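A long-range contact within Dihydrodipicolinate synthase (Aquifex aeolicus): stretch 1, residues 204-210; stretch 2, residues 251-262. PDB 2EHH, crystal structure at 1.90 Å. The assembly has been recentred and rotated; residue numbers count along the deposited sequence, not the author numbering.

Stretch 1 204-210: SVANNVM
Stretch 2 (251-262) PVKTACWMLGMC

The contact is a small apolar seam between a helix and a short 3-10 turn, and no hydrogen bond crosses it. Shape and hydrophobic burial do the work, with 288 Å² covered counting both sides. Stretch 2 runs as a helix through 251-258, already begun earlier in the chain, with phi near -65° and psi near -40°. Stretch 1 leads from S204 into a 3-10 segment at 206-208 and ends at M210, the N-cap of a following helix. The register is set by two CA pairs, V205 to V252 at 7.1 Å and V209 to C256 at 6.5 Å, so the two stretches advance together, four residues on each side.

P251, already within the helix, has a C-gamma exo ring and makes no contact; its O accepts from A255 N at 2.8 Å. V252 is the first contact residue. Its CA-to-CB bond points toward stretch 1, and chi1 at 69° (p) places CG2 3.5 Å from N208 CB and 3.7 Å from V205 O, while its CB lies 3.7 Å from V205 CG1. V205, chi1 t, points sideways yet still offers a methyl. A beta-branched residue suits position 252, since it fills space close to the backbone where the chains approach.

The turn facing V252 is tied up internally. V205 O accepts from N208 N and from N208 ND2, both at 3.0 Å, and N207 N donates to S204 OG at 2.8 Å. N208, with chi1 -81° (m) and chi2 -78°, thus curls its amide back onto its own turn and presents CB to the helix: a polar residue serving an apolar surface with its aliphatic part.

K253 points away and T254 lies out of reach, as expected for the helix's other sides. A255 points toward stretch 1, its CB 3.9 Å from V209 CG1; the small methyl lets the valine come in close to the helix. C256 points sideways with chi1 m, and its SG sits 3.9 Å from V209 CG1 and 4.0 Å from N208 CB, a compact, polarizable atom that packs against both.

V209 is the hub of the seam. Directed toward the helix with chi1 -59° (m), it has 73 Å² covered, the most of any residue here, and its CG1 touches A255, C256 and L259. W257 and M258 are out of reach. L259 then points back toward stretch 1, chi1 -81° (m) and chi2 124°, bringing CD1 to 3.9 Å from V209 CG1.

The chain leaves the helix at G260, where phi/psi of 69/27 completes a Schellman motif: M261 N donates to C256 O at 2.8 Å and G260 N to W257 O at 2.8 Å. Positive phi favours glycine. The reversal leaves M261 pointing toward stretch 1; with chi angles m, t, p its SD lies 4.2 Å from N208 O, a loose closing contact. C262 follows, extended and out of reach.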

# COMPACT_ATOMS: atom_id res chain seq x y z
N SER A 204 -11.80 21.56 -8.46
CA SER A 204 -11.84 20.68 -9.63
C SER A 204 -10.86 20.85 -10.78
O SER A 204 -10.33 21.94 -11.04
CB SER A 204 -13.27 20.74 -10.19
OG SER A 204 -13.38 20.18 -11.48
N VAL A 205 -10.63 19.74 -11.48
CA VAL A 205 -9.78 19.69 -12.66
C VAL A 205 -10.74 19.71 -13.85
O VAL A 205 -10.54 20.44 -14.82
CB VAL A 205 -8.94 18.38 -12.71
CG1 VAL A 205 -8.35 18.18 -14.10
CG2 VAL A 205 -7.82 18.45 -11.68
N ALA A 206 -11.80 18.91 -13.76
CA ALA A 206 -12.81 18.81 -14.82
C ALA A 206 -13.45 20.16 -15.13
O ALA A 206 -13.95 20.38 -16.23
CB ALA A 206 -13.89 17.80 -14.43
N ASN A 207 -13.43 21.04 -14.14
CA ASN A 207 -13.98 22.39 -14.27
C ASN A 207 -13.34 23.17 -15.41
O ASN A 207 -13.96 24.08 -15.97
CB ASN A 207 -13.74 23.17 -12.97
CG ASN A 207 -15.00 23.41 -12.21
OD1 ASN A 207 -16.09 23.29 -12.76
ND2 ASN A 207 -14.87 23.76 -10.94
N ASN A 208 -12.10 22.83 -15.73
CA ASN A 208 -11.37 23.50 -16.80
C ASN A 208 -12.04 23.38 -18.16
O ASN A 208 -11.89 24.27 -19.01
CB ASN A 208 -9.95 22.93 -16.90
CG ASN A 208 -9.00 23.52 -15.88
OD1 ASN A 208 -8.52 24.65 -16.04
ND2 ASN A 208 -8.73 22.77 -14.82
N VAL A 209 -12.78 22.30 -18.38
CA VAL A 209 -13.42 22.09 -19.67
C VAL A 209 -14.94 22.03 -19.70
O VAL A 209 -15.54 22.29 -20.74
CB VAL A 209 -12.85 20.83 -20.36
CG1 VAL A 209 -11.34 21.00 -20.54
CG2 VAL A 209 -13.14 19.60 -19.53
N MET A 210 -15.56 21.68 -18.58
CA MET A 210 -17.02 21.64 -18.52
C MET A 210 -17.49 22.32 -17.23
O MET A 210 -18.08 21.69 -16.36
CB MET A 210 -17.53 20.19 -18.59
CG MET A 210 -17.44 19.58 -19.98
SD MET A 210 -18.19 17.95 -20.14
CE MET A 210 -19.92 18.36 -20.34
N PRO A 251 -3.54 15.46 -19.17
CA PRO A 251 -4.78 15.33 -19.93
C PRO A 251 -5.62 16.61 -20.00
O PRO A 251 -6.10 16.98 -21.08
CB PRO A 251 -5.52 14.20 -19.20
CG PRO A 251 -4.39 13.37 -18.65
CD PRO A 251 -3.46 14.43 -18.11
N VAL A 252 -5.81 17.28 -18.87
CA VAL A 252 -6.63 18.49 -18.87
C VAL A 252 -6.05 19.62 -19.71
O VAL A 252 -6.79 20.33 -20.39
CB VAL A 252 -6.91 18.99 -17.43
CG1 VAL A 252 -5.64 19.52 -16.79
CG2 VAL A 252 -8.00 20.05 -17.45
N LYS A 253 -4.73 19.80 -19.69
CA LYS A 253 -4.14 20.86 -20.50
C LYS A 253 -4.31 20.48 -21.97
O LYS A 253 -4.56 21.34 -22.81
CB LYS A 253 -2.65 21.05 -20.16
CG LYS A 253 -1.96 22.06 -21.08
CD LYS A 253 -0.59 22.50 -20.54
CE LYS A 253 -0.67 23.89 -19.90
NZ LYS A 253 0.68 24.44 -19.59
N THR A 254 -4.18 19.19 -22.26
CA THR A 254 -4.34 18.71 -23.63
C THR A 254 -5.78 18.95 -24.10
O THR A 254 -6.02 19.31 -25.26
CB THR A 254 -4.01 17.21 -23.75
OG1 THR A 254 -2.65 16.98 -23.36
CG2 THR A 254 -4.20 16.74 -25.20
N ALA A 255 -6.73 18.75 -23.20
CA ALA A 255 -8.14 18.95 -23.53
C ALA A 255 -8.41 20.42 -23.84
O ALA A 255 -9.12 20.75 -24.80
CB ALA A 255 -9.03 18.49 -22.38
N CYS A 256 -7.85 21.31 -23.02
CA CYS A 256 -8.02 22.74 -23.22
C CYS A 256 -7.41 23.15 -24.56
O CYS A 256 -7.93 24.04 -25.24
CB CYS A 256 -7.37 23.53 -22.09
SG CYS A 256 -8.18 23.32 -20.48
N TRP A 257 -6.32 22.49 -24.94
CA TRP A 257 -5.67 22.78 -26.21
C TRP A 257 -6.62 22.39 -27.34
O TRP A 257 -6.77 23.13 -28.31
CB TRP A 257 -4.36 22.00 -26.36
CG TRP A 257 -3.89 21.89 -27.78
CD1 TRP A 257 -3.36 22.89 -28.55
CD2 TRP A 257 -3.91 20.72 -28.60
NE1 TRP A 257 -3.06 22.40 -29.81
CE2 TRP A 257 -3.39 21.07 -29.86
CE3 TRP A 257 -4.33 19.40 -28.39
CZ2 TRP A 257 -3.27 20.16 -30.91
CZ3 TRP A 257 -4.21 18.48 -29.44
CH2 TRP A 257 -3.68 18.87 -30.68
N MET A 258 -7.26 21.24 -27.19
CA MET A 258 -8.20 20.75 -28.18
C MET A 258 -9.37 21.71 -28.34
O MET A 258 -9.94 21.84 -29.42
CB MET A 258 -8.72 19.36 -27.79
CG MET A 258 -7.66 18.28 -27.79
SD MET A 258 -8.36 16.65 -27.48
CE MET A 258 -6.91 15.62 -27.78
N LEU A 259 -9.73 22.38 -27.25
CA LEU A 259 -10.82 23.35 -27.28
C LEU A 259 -10.32 24.72 -27.69
O LEU A 259 -11.07 25.69 -27.67
CB LEU A 259 -11.49 23.43 -25.91
CG LEU A 259 -12.51 22.33 -25.62
CD1 LEU A 259 -12.13 21.59 -24.35
CD2 LEU A 259 -13.89 22.95 -25.50
N GLY A 260 -9.04 24.79 -28.06
CA GLY A 260 -8.45 26.05 -28.49
C GLY A 260 -8.27 27.09 -27.41
O GLY A 260 -8.23 28.29 -27.69
N MET A 261 -8.12 26.65 -26.16
CA MET A 261 -7.97 27.57 -25.04
C MET A 261 -6.52 27.84 -24.66
O MET A 261 -6.24 28.72 -23.84
CB MET A 261 -8.73 27.01 -23.83
CG MET A 261 -10.11 26.53 -24.20
SD MET A 261 -11.00 25.89 -22.78
CE MET A 261 -11.74 27.40 -22.21
N CYS A 262 -5.60 27.08 -25.23
CA CYS A 262 -4.19 27.27 -24.94
C CYS A 262 -3.33 26.49 -25.91
O CYS A 262 -3.84 25.68 -26.69
CB CYS A 262 -3.87 26.80 -23.52
SG CYS A 262 -4.05 25.00 -23.28